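MmeI (Methylophilus methylotrophus, PDB 5HR4) is a Type IIL restriction-modification enzyme that probably methylates adenine at N6 in DNA, with S-adenosylmethionine as methyl donor. Local coordinates at residues F410-E415 and L462-N467; D497-F502 and K506-L511; K520-I525 and P552-L557. All coordinates share one frame; numbering follows the deposited sequence.

Contact 1: F410-E415 and L462-N467; sequences FGIEIE and LQIDWN. With SFG (sinefungin), chain H.
The indole of Trp466 receives Ile412 at a slant, the CD1 methyl of Ile412 coming to 3.5 Å from CD1 of Trp466, while Lys520 adds a cation-pi contact and Phe360 an edge-to-face one. At the polar end of this ring, NE1 bonds to the backbone O of Ala461. The setting is the Rossmann-like sheet of a class I methyltransferase: Ile412 sits on strand 409-413, and the loop that follows the edge strand 455-458 folds back beside it. CG1 of Ile412 lies beside the backbone N (chi1 -54°), and the chain then runs out extended, which brings CD1 to the indole and within 4.0 Å of CD1 of Ile464. The contact is thus purely apolar.

One residue on, the chain turns to the cofactor pocket. Glu413 grips both ribose hydroxyls of sinefungin, OE1 taking O3' at 3.0 Å and OE2 taking O2' at 2.7 Å, as the acidic residue of the second strand commonly does in this fold. CB and CG2 of Ile414 pack against the adenine. The Glu413 carboxylate is itself steadied by the backbone N of Glu415, which reaches OE2 at 3.0 Å from above the carboxylate plane.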
loop_
_atom_site.group_PDB
_atom_site.type_symbol
_atom_site.label_atom_id
_atom_site.label_comp_id
_atom_site.label_asym_id
_atom_site.label_seq_id
_atom_site.Cartn_x
_atom_site.Cartn_y
_atom_site.Cartn_z
ATOM N N PHE A 410 -9.259 -9.572 17.591
ATOM C CA PHE A 410 -8.048 -10.374 17.579
ATOM C C PHE A 410 -7.091 -9.763 16.569
ATOM O O PHE A 410 -7.520 -9.367 15.482
ATOM C CB PHE A 410 -8.357 -11.834 17.180
ATOM C CG PHE A 410 -9.262 -12.575 18.147
ATOM C CD1 PHE A 410 -10.648 -12.469 18.062
ATOM C CD2 PHE A 410 -8.724 -13.404 19.127
ATOM C CE1 PHE A 410 -11.486 -13.167 18.961
ATOM C CE2 PHE A 410 -9.548 -14.089 20.025
ATOM C CZ PHE A 410 -10.928 -13.966 19.941
ATOM N N GLY A 411 -5.801 -9.700 16.900
ATOM C CA GLY A 411 -4.849 -9.076 15.999
ATOM C C GLY A 411 -3.426 -9.535 16.234
ATOM O O GLY A 411 -3.048 -9.892 17.357
ATOM N N ILE A 412 -2.623 -9.495 15.164
ATOM C CA ILE A 412 -1.189 -9.783 15.206
ATOM C C ILE A 412 -0.419 -8.544 14.738
ATOM O O ILE A 412 -0.754 -7.951 13.704
ATOM C CB ILE A 412 -0.827 -10.993 14.323
ATOM C CG1 ILE A 412 -1.658 -12.235 14.668
ATOM C CG2 ILE A 412 0.623 -11.307 14.479
ATOM C CD1 ILE A 412 -1.635 -13.324 13.584
ATOM N N GLU A 413 0.630 -8.175 15.474
ATOM C CA GLU A 413 1.383 -6.955 15.193
ATOM C C GLU A 413 2.831 -7.128 15.671
ATOM O O GLU A 413 3.075 -7.538 16.810
ATOM C CB GLU A 413 0.687 -5.761 15.863
ATOM C CG GLU A 413 1.499 -4.482 16.017
ATOM C CD GLU A 413 2.057 -3.930 14.689
ATOM O OE1 GLU A 413 1.343 -3.987 13.660
ATOM O OE2 GLU A 413 3.221 -3.439 14.674
ATOM N N ILE A 414 3.796 -6.822 14.804
ATOM C CA ILE A 414 5.176 -7.202 15.091
ATOM C C ILE A 414 5.883 -6.185 15.981
ATOM O O ILE A 414 6.816 -6.544 16.698
ATOM C CB ILE A 414 5.948 -7.439 13.782
ATOM C CG1 ILE A 414 7.250 -8.225 14.028
ATOM C CG2 ILE A 414 6.266 -6.125 13.086
ATOM C CD1 ILE A 414 7.889 -8.738 12.725
ATOM N N GLU A 415 5.479 -4.918 15.957
ATOM C CA GLU A 415 6.068 -3.912 16.831
ATOM C C GLU A 415 5.235 -3.799 18.101
ATOM O O GLU A 415 4.006 -3.773 18.048
ATOM C CB GLU A 415 6.145 -2.554 16.134
ATOM C CG GLU A 415 7.142 -2.471 14.982
ATOM C CD GLU A 415 8.624 -2.618 15.408
ATOM O OE1 GLU A 415 9.125 -1.801 16.224
ATOM O OE2 GLU A 415 9.295 -3.551 14.910
ATOM N N LEU A 462 3.702 -13.987 9.830
ATOM C CA LEU A 462 4.100 -14.908 8.775
ATOM C C LEU A 462 4.799 -16.149 9.319
ATOM O O LEU A 462 4.843 -17.171 8.619
ATOM C CB LEU A 462 5.001 -14.191 7.761
ATOM C CG LEU A 462 4.408 -12.954 7.048
ATOM C CD1 LEU A 462 5.291 -12.498 5.917
ATOM C CD2 LEU A 462 3.024 -13.213 6.521
ATOM N N GLN A 463 5.302 -16.099 10.561
ATOM C CA GLN A 463 6.058 -17.195 11.153
ATOM C C GLN A 463 5.248 -18.063 12.108
ATOM O O GLN A 463 5.725 -19.132 12.482
ATOM C CB GLN A 463 7.290 -16.657 11.900
ATOM C CG GLN A 463 8.408 -16.166 11.002
ATOM C CD GLN A 463 9.588 -15.594 11.778
ATOM O OE1 GLN A 463 9.615 -15.639 13.008
ATOM N NE2 GLN A 463 10.571 -15.049 11.057
ATOM N N ILE A 464 4.050 -17.650 12.509
ATOM C CA ILE A 464 3.270 -18.374 13.507
ATOM C C ILE A 464 2.053 -19.040 12.858
ATOM O O ILE A 464 1.694 -18.774 11.709
ATOM C CB ILE A 464 2.817 -17.455 14.656
ATOM C CG1 ILE A 464 1.926 -16.332 14.116
ATOM C CG2 ILE A 464 3.997 -16.895 15.407
ATOM C CD1 ILE A 464 1.342 -15.493 15.219
ATOM N N ASP A 465 1.390 -19.885 13.636
ATOM C CA ASP A 465 0.108 -20.454 13.249
ATOM C C ASP A 465 -1.008 -19.544 13.770
ATOM O O ASP A 465 -1.157 -19.383 14.989
ATOM C CB ASP A 465 -0.024 -21.873 13.810
ATOM C CG ASP A 465 -1.248 -22.609 13.292
ATOM O OD1 ASP A 465 -1.913 -22.121 12.352
ATOM O OD2 ASP A 465 -1.534 -23.700 13.818
ATOM N N TRP A 466 -1.793 -18.954 12.853
ATOM C CA TRP A 466 -2.850 -18.035 13.282
ATOM C C TRP A 466 -3.790 -18.662 14.313
ATOM O O TRP A 466 -4.300 -17.956 15.190
ATOM C CB TRP A 466 -3.639 -17.509 12.067
ATOM C CG TRP A 466 -2.818 -16.535 11.245
ATOM C CD1 TRP A 466 -1.556 -16.103 11.530
ATOM C CD2 TRP A 466 -3.193 -15.882 10.024
ATOM N NE1 TRP A 466 -1.113 -15.237 10.569
ATOM C CE2 TRP A 466 -2.096 -15.082 9.627
ATOM C CE3 TRP A 466 -4.344 -15.888 9.232
ATOM C CZ2 TRP A 466 -2.116 -14.301 8.465
ATOM C CZ3 TRP A 466 -4.362 -15.110 8.081
ATOM C CH2 TRP A 466 -3.259 -14.330 7.712
ATOM N N ASN A 467 -4.005 -19.984 14.258
ATOM C CA ASN A 467 -4.875 -20.632 15.244
ATOM C C ASN A 467 -4.408 -20.443 16.690
ATOM O O ASN A 467 -5.195 -20.672 17.611
ATOM C CB ASN A 467 -5.021 -22.129 14.952
ATOM C CG ASN A 467 -5.874 -22.402 13.726
ATOM O OD1 ASN A 467 -7.113 -22.277 13.762
ATOM N ND2 ASN A 467 -5.220 -22.779 12.629
HETATM N N SFG H . -3.904 -1.065 9.649
HETATM C CA SFG H . -3.024 -0.471 10.632
HETATM C C SFG H . -3.646 0.849 11.047
HETATM O O SFG H . -4.721 1.200 10.512
HETATM O OXT SFG H . -3.111 1.582 11.913
HETATM C CB SFG H . -1.643 -0.235 10.032
HETATM C CG SFG H . -1.140 -1.560 9.478
HETATM C CD SFG H . 0.091 -1.230 8.664
HETATM N NE SFG H . -0.373 -0.777 7.367
HETATM C "C5'" SFG H . 1.028 -2.442 8.528
HETATM C "C4'" SFG H . 1.462 -3.077 9.893
HETATM O "O4'" SFG H . 1.938 -4.269 9.671
HETATM C "C3'" SFG H . 2.624 -2.342 10.586
HETATM O "O3'" SFG H . 2.140 -1.808 11.733
HETATM C "C2'" SFG H . 3.720 -3.416 10.852
HETATM O "O2'" SFG H . 4.308 -3.282 12.214
HETATM C "C1'" SFG H . 3.079 -4.538 10.777
HETATM N N9 SFG H . 3.856 -5.611 10.240
HETATM C C8 SFG H . 4.758 -5.570 9.263
HETATM N N7 SFG H . 5.202 -6.811 9.051
HETATM C C5 SFG H . 4.563 -7.619 9.897
HETATM C C6 SFG H . 4.659 -8.974 10.095
HETATM N N6 SFG H . 5.457 -9.998 9.465
HETATM N N1 SFG H . 3.916 -9.583 11.011
HETATM C C2 SFG H . 3.054 -8.848 11.754
HETATM N N3 SFG H . 2.963 -7.506 11.562
HETATM C C4 SFG H . 3.721 -6.888 10.628
#

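Contact 2: D497-F502 and K506-L511; sequences DLLSVF and KSASDL. With nucleotides of chain C.
Leu511 lays its CD1 methyl over one face of the Phe502 ring, 3.7 Å from the centroid and 21° off the ring normal, in a CH-pi contact displaced toward CZ. The two side chains cross at about a right angle, and the backbone O of Leu498, one helical turn earlier, lies in plane at the ring edge. With CG beside its own backbone N (chi1 -74°), the Phe502 ring extends to Leu511 while its CB stays against the CB of Ala508 at 3.8 Å.

The arrangement is a helix end packed by its own following loop: the last turns of helix 492-502 face residues 506-511, whose short 3-10 segment is tightened by a bond from Asp510 N to Ser507 O. Leu498 slots in next to the ring contact, its CD2 methyl 3.5 Å from the backbone O of Leu511. At the exposed margin, CD2 of Leu499 rests on the backbone N of Ser509 at 3.9 Å. Leu550 and Leu553 of helix 544-556 also touch Phe502.

Were Phe502 an alanine, the Leu511 methyl would probably lose its aromatic face and a gap would be likely to open between the helix and the loop.

The other side of the loop is polar: Lys506 NZ donates to O3' of DA13 of chain C at 3.1 Å. The chemistry therefore divides the loop, with apolar side chains fixing its course on the helix and a lysine probably adding electrostatic attraction for the DNA backbone.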
loop_
_atom_site.group_PDB
_atom_site.type_symbol
_atom_site.label_atom_id
_atom_site.label_comp_id
_atom_site.label_asym_id
_atom_site.label_seq_id
_atom_site.Cartn_x
_atom_site.Cartn_y
_atom_site.Cartn_z
ATOM N N ASP A 497 10.712 -14.995 5.230
ATOM C CA ASP A 497 9.282 -15.084 5.527
ATOM C C ASP A 497 8.474 -15.308 4.257
ATOM O O ASP A 497 7.631 -16.209 4.196
ATOM C CB ASP A 497 8.795 -13.809 6.220
ATOM C CG ASP A 497 9.301 -13.679 7.643
ATOM O OD1 ASP A 497 10.212 -14.441 8.032
ATOM O OD2 ASP A 497 8.780 -12.798 8.372
ATOM N N LEU A 498 8.705 -14.480 3.234
ATOM C CA LEU A 498 7.927 -14.614 2.004
ATOM C C LEU A 498 8.071 -16.011 1.423
ATOM O O LEU A 498 7.077 -16.639 1.044
ATOM C CB LEU A 498 8.362 -13.554 0.992
ATOM C CG LEU A 498 7.744 -13.451 -0.400
ATOM C CD1 LEU A 498 6.256 -13.269 -0.349
ATOM C CD2 LEU A 498 8.370 -12.265 -1.103
ATOM N N LEU A 499 9.294 -16.542 1.413
ATOM C CA LEU A 499 9.546 -17.842 0.799
ATOM C C LEU A 499 9.004 -18.992 1.646
ATOM O O LEU A 499 8.614 -20.030 1.091
ATOM C CB LEU A 499 11.050 -17.993 0.536
ATOM C CG LEU A 499 11.567 -17.027 -0.536
ATOM C CD1 LEU A 499 12.998 -17.311 -0.930
ATOM C CD2 LEU A 499 10.653 -17.078 -1.757
ATOM N N SER A 500 8.957 -18.832 2.979
ATOM C CA SER A 500 8.311 -19.839 3.823
ATOM C C SER A 500 6.837 -20.013 3.452
ATOM O O SER A 500 6.319 -21.135 3.426
ATOM C CB SER A 500 8.446 -19.468 5.307
ATOM N N VAL A 501 6.152 -18.916 3.143
ATOM C CA VAL A 501 4.717 -18.974 2.869
ATOM C C VAL A 501 4.439 -19.584 1.493
ATOM O O VAL A 501 3.462 -20.319 1.319
ATOM C CB VAL A 501 4.114 -17.564 3.003
ATOM C CG1 VAL A 501 2.717 -17.527 2.448
ATOM C CG2 VAL A 501 4.126 -17.135 4.456
ATOM N N PHE A 502 5.285 -19.298 0.501
ATOM C CA PHE A 502 5.092 -19.791 -0.859
ATOM C C PHE A 502 5.902 -21.044 -1.189
ATOM O O PHE A 502 5.902 -21.466 -2.350
ATOM C CB PHE A 502 5.438 -18.696 -1.883
ATOM C CG PHE A 502 4.410 -17.604 -1.968
ATOM C CD1 PHE A 502 3.290 -17.758 -2.753
ATOM C CD2 PHE A 502 4.560 -16.433 -1.247
ATOM C CE1 PHE A 502 2.340 -16.766 -2.818
ATOM C CE2 PHE A 502 3.625 -15.443 -1.307
ATOM C CZ PHE A 502 2.509 -15.605 -2.092
ATOM N N LYS A 506 8.263 -21.223 -8.279
ATOM C CA LYS A 506 9.243 -20.570 -9.139
ATOM C C LYS A 506 9.051 -19.059 -9.101
ATOM O O LYS A 506 7.927 -18.566 -9.208
ATOM C CB LYS A 506 9.121 -21.080 -10.578
ATOM C CG LYS A 506 9.993 -20.330 -11.577
ATOM C CD LYS A 506 11.452 -20.321 -11.130
ATOM C CE LYS A 506 12.251 -19.249 -11.861
ATOM N NZ LYS A 506 13.291 -18.620 -10.983
ATOM N N SER A 507 10.151 -18.329 -8.944
ATOM C CA SER A 507 10.178 -16.869 -8.940
ATOM C C SER A 507 9.322 -16.250 -7.835
ATOM O O SER A 507 9.052 -15.045 -7.874
ATOM C CB SER A 507 9.756 -16.286 -10.301
ATOM O OG SER A 507 10.701 -16.573 -11.323
ATOM N N ALA A 508 8.895 -17.021 -6.835
ATOM C CA ALA A 508 8.073 -16.425 -5.786
ATOM C C ALA A 508 8.792 -15.300 -5.047
ATOM O O ALA A 508 8.140 -14.527 -4.341
ATOM C CB ALA A 508 7.625 -17.493 -4.785
ATOM N N SER A 509 10.116 -15.190 -5.178
ATOM C CA SER A 509 10.800 -14.065 -4.551
ATOM C C SER A 509 10.411 -12.737 -5.193
ATOM O O SER A 509 10.532 -11.691 -4.544
ATOM C CB SER A 509 12.321 -14.256 -4.601
ATOM O OG SER A 509 12.761 -14.594 -5.903
ATOM N N ASP A 510 9.929 -12.757 -6.450
ATOM C CA ASP A 510 9.437 -11.582 -7.177
ATOM C C ASP A 510 8.089 -11.049 -6.656
ATOM O O ASP A 510 7.490 -10.224 -7.388
ATOM C CB ASP A 510 9.280 -11.902 -8.660
ATOM C CG ASP A 510 10.600 -12.000 -9.379
ATOM O OD1 ASP A 510 11.584 -11.434 -8.870
ATOM O OD2 ASP A 510 10.648 -12.638 -10.451
ATOM N N LEU A 511 7.575 -11.453 -5.497
ATOM C CA LEU A 511 6.309 -10.927 -5.016
ATOM C C LEU A 511 6.541 -9.789 -4.036
ATOM O O LEU A 511 7.576 -9.710 -3.376
ATOM C CB LEU A 511 5.478 -12.026 -4.345
ATOM C CG LEU A 511 4.850 -12.987 -5.353
ATOM C CD1 LEU A 511 4.240 -14.193 -4.675
ATOM C CD2 LEU A 511 3.823 -12.218 -6.140
ATOM P P DA C 13 16.187 -16.608 -7.796
ATOM O OP1 DA C 13 15.510 -16.938 -6.523
ATOM O OP2 DA C 13 17.608 -16.991 -8.003
ATOM O "O5'" DA C 13 15.317 -17.181 -9.008
ATOM C "C5'" DA C 13 14.975 -16.298 -10.103
ATOM C "C4'" DA C 13 15.838 -16.571 -11.337
ATOM O "O4'" DA C 13 16.601 -15.391 -11.723
ATOM C "C3'" DA C 13 16.914 -17.623 -11.169
ATOM O "O3'" DA C 13 16.346 -18.933 -11.179
ATOM C "C2'" DA C 13 17.769 -17.359 -12.413
ATOM C "C1'" DA C 13 17.674 -15.823 -12.563
ATOM N N9 DA C 13 18.937 -15.124 -12.229
ATOM C C8 DA C 13 19.633 -15.169 -11.045
ATOM N N7 DA C 13 20.758 -14.473 -11.057
ATOM C C5 DA C 13 20.814 -13.950 -12.338
ATOM C C6 DA C 13 21.758 -13.119 -12.988
ATOM N N6 DA C 13 22.873 -12.664 -12.398
ATOM N N1 DA C 13 21.518 -12.785 -14.282
ATOM C C2 DA C 13 20.408 -13.250 -14.869
ATOM N N3 DA C 13 19.447 -14.035 -14.359
ATOM C C4 DA C 13 19.712 -14.352 -13.081
#

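Contact 3: K520-I525 and P552-L557; sequences KAAHYI and PLLLSL
His523 and Leu557 both carry CG beside their own backbone N, with chi1 -80° and -70°, and these turns bring the imidazole and one leucine methyl together between two helix ends. An extended chi2 in Leu557 completes the reach. CD1 of Leu557 comes over one face of the His523 ring, 4.0 Å from the centroid, in a CH-pi contact set nearer the CE1 and NE2 rim than the middle. CD1 of Leu557 also touches CB of Ala522 at 4.0 Å, so one leucine branch fills the angle between two successive residues of helix 517-524. CD2 of Leu554, a turn earlier than Leu557, adds a looser contact with Ala522 CB at 4.2 Å.

This is helix-helix packing on a Rossmann-like sheet. Helix 517-524 lies in the beta-alpha-beta crossover between the neighbouring parallel strands 477-480 and 532-538, and helix 544-556 follows the second of these. The side chain of Ile525 meets Ile478 on the sheet.

Two polar groups at this contact are bonded close by: Ser556 OG gives a bond of 2.9 Å to the backbone O of Leu553, while His523 ND1 makes a weak one to the O of Pro519. Across the two segments the contact is apolar and CH-pi, while just beyond them Gln526 NE2 bonds to Leu557 O; the imidazole contributes its face rather than a nitrogen to the leucine.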
loop_
_atom_site.group_PDB
_atom_site.type_symbol
_atom_site.label_atom_id
_atom_site.label_comp_id
_atom_site.label_asym_id
_atom_site.label_seq_id
_atom_site.Cartn_x
_atom_site.Cartn_y
_atom_site.Cartn_z
ATOM N N LYS A 520 -1.418 -17.376 3.569
ATOM C CA LYS A 520 -1.685 -17.576 4.990
ATOM C C LYS A 520 -3.180 -17.640 5.245
ATOM O O LYS A 520 -3.707 -18.681 5.650
ATOM C CB LYS A 520 -1.035 -16.462 5.814
ATOM C CG LYS A 520 0.354 -16.799 6.266
ATOM C CD LYS A 520 0.331 -17.990 7.205
ATOM C CE LYS A 520 1.438 -17.928 8.237
ATOM N NZ LYS A 520 1.431 -19.142 9.115
ATOM N N ALA A 521 -3.884 -16.528 4.995
ATOM C CA ALA A 521 -5.342 -16.513 5.097
ATOM C C ALA A 521 -5.961 -17.682 4.351
ATOM O O ALA A 521 -6.829 -18.379 4.889
ATOM C CB ALA A 521 -5.893 -15.198 4.554
ATOM N N ALA A 522 -5.498 -17.938 3.121
ATOM C CA ALA A 522 -6.085 -19.011 2.318
ATOM C C ALA A 522 -5.906 -20.373 2.978
ATOM O O ALA A 522 -6.799 -21.221 2.906
ATOM C CB ALA A 522 -5.483 -19.017 0.918
ATOM N N HIS A 523 -4.762 -20.609 3.622
ATOM C CA HIS A 523 -4.586 -21.870 4.341
ATOM C C HIS A 523 -5.387 -21.881 5.639
ATOM O O HIS A 523 -5.985 -22.898 6.001
ATOM C CB HIS A 523 -3.098 -22.126 4.607
ATOM C CG HIS A 523 -2.364 -22.681 3.420
ATOM N ND1 HIS A 523 -1.445 -21.948 2.695
ATOM C CD2 HIS A 523 -2.432 -23.893 2.817
ATOM C CE1 HIS A 523 -0.970 -22.688 1.707
ATOM N NE2 HIS A 523 -1.551 -23.872 1.760
ATOM N N TYR A 524 -5.441 -20.741 6.326
ATOM C CA TYR A 524 -6.161 -20.643 7.587
ATOM C C TYR A 524 -7.648 -20.953 7.428
ATOM O O TYR A 524 -8.233 -21.673 8.246
ATOM C CB TYR A 524 -5.962 -19.243 8.146
ATOM C CG TYR A 524 -6.702 -18.939 9.428
ATOM C CD1 TYR A 524 -6.308 -19.503 10.632
ATOM C CD2 TYR A 524 -7.760 -18.051 9.443
ATOM C CE1 TYR A 524 -6.978 -19.206 11.808
ATOM C CE2 TYR A 524 -8.427 -17.748 10.613
ATOM C CZ TYR A 524 -8.031 -18.323 11.788
ATOM O OH TYR A 524 -8.684 -18.021 12.958
ATOM N N ILE A 525 -8.291 -20.403 6.395
ATOM C CA ILE A 525 -9.739 -20.571 6.267
ATOM C C ILE A 525 -10.105 -21.901 5.643
ATOM O O ILE A 525 -11.299 -22.208 5.521
ATOM C CB ILE A 525 -10.396 -19.434 5.451
ATOM C CG1 ILE A 525 -9.981 -19.496 3.985
ATOM C CG2 ILE A 525 -10.023 -18.083 6.033
ATOM C CD1 ILE A 525 -10.687 -18.457 3.135
ATOM N N PRO A 552 -2.245 -18.142 -9.528
ATOM C CA PRO A 552 -2.273 -19.602 -9.694
ATOM C C PRO A 552 -2.375 -20.334 -8.368
ATOM O O PRO A 552 -3.220 -21.225 -8.208
ATOM C CB PRO A 552 -0.952 -19.879 -10.419
ATOM C CG PRO A 552 -0.770 -18.696 -11.264
ATOM C CD PRO A 552 -1.241 -17.533 -10.424
ATOM N N LEU A 553 -1.542 -19.957 -7.397
ATOM C CA LEU A 553 -1.597 -20.604 -6.094
ATOM C C LEU A 553 -2.916 -20.320 -5.383
ATOM O O LEU A 553 -3.486 -21.216 -4.748
ATOM C CB LEU A 553 -0.419 -20.151 -5.240
ATOM C CG LEU A 553 -0.460 -20.645 -3.796
ATOM C CD1 LEU A 553 -0.243 -22.148 -3.731
ATOM C CD2 LEU A 553 0.559 -19.896 -2.941
ATOM N N LEU A 554 -3.426 -19.089 -5.470
ATOM C CA LEU A 554 -4.642 -18.770 -4.730
ATOM C C LEU A 554 -5.848 -19.501 -5.312
ATOM O O LEU A 554 -6.645 -20.087 -4.568
ATOM C CB LEU A 554 -4.881 -17.257 -4.704
ATOM C CG LEU A 554 -3.980 -16.436 -3.769
ATOM C CD1 LEU A 554 -4.471 -14.993 -3.585
ATOM C CD2 LEU A 554 -3.847 -17.126 -2.439
ATOM N N LEU A 555 -5.997 -19.484 -6.643
ATOM C CA LEU A 555 -7.140 -20.160 -7.259
ATOM C C LEU A 555 -7.120 -21.655 -6.958
ATOM O O LEU A 555 -8.154 -22.245 -6.628
ATOM C CB LEU A 555 -7.162 -19.910 -8.769
ATOM C CG LEU A 555 -7.409 -18.475 -9.267
ATOM C CD1 LEU A 555 -7.349 -18.399 -10.785
ATOM C CD2 LEU A 555 -8.744 -17.939 -8.790
ATOM N N SER A 556 -5.941 -22.274 -7.023
ATOM C CA SER A 556 -5.826 -23.702 -6.757
ATOM C C SER A 556 -6.281 -24.072 -5.354
ATOM O O SER A 556 -6.578 -25.245 -5.107
ATOM C CB SER A 556 -4.376 -24.161 -6.960
ATOM O OG SER A 556 -3.579 -23.857 -5.826
ATOM N N LEU A 557 -6.331 -23.117 -4.428
ATOM C CA LEU A 557 -6.721 -23.405 -3.054
ATOM C C LEU A 557 -8.203 -23.182 -2.801
ATOM O O LEU A 557 -8.655 -23.342 -1.662
ATOM C CB LEU A 557 -5.896 -22.561 -2.084
ATOM C CG LEU A 557 -4.419 -22.965 -1.987
ATOM C CD1 LEU A 557 -3.706 -22.142 -0.921
ATOM C CD2 LEU A 557 -4.269 -24.453 -1.698
#

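How the contacts relate
All three contacts belong to the methyltransferase domain. Contacts 1 and 2 are mainly buried, whereas contact 3 is only partly so, with an exposed histidine on its margin. Their common chemistry is methyl packing, but the polar surroundings differ: contact 1 adjoins the cofactor pocket, contact 2 adjoins the DNA, and contact 3 lies away from both. Shared elements tie them together. Gln463 NE2 of contact 1 bonds to Asp497 OD1 of contact 2, and Ile464 O accepts from Lys520 NZ of contact 3. Helix 544-556 serves both contacts 2 and 3, which also meet where Val501 CG2 packs on Lys520 CG at 4.2 Å.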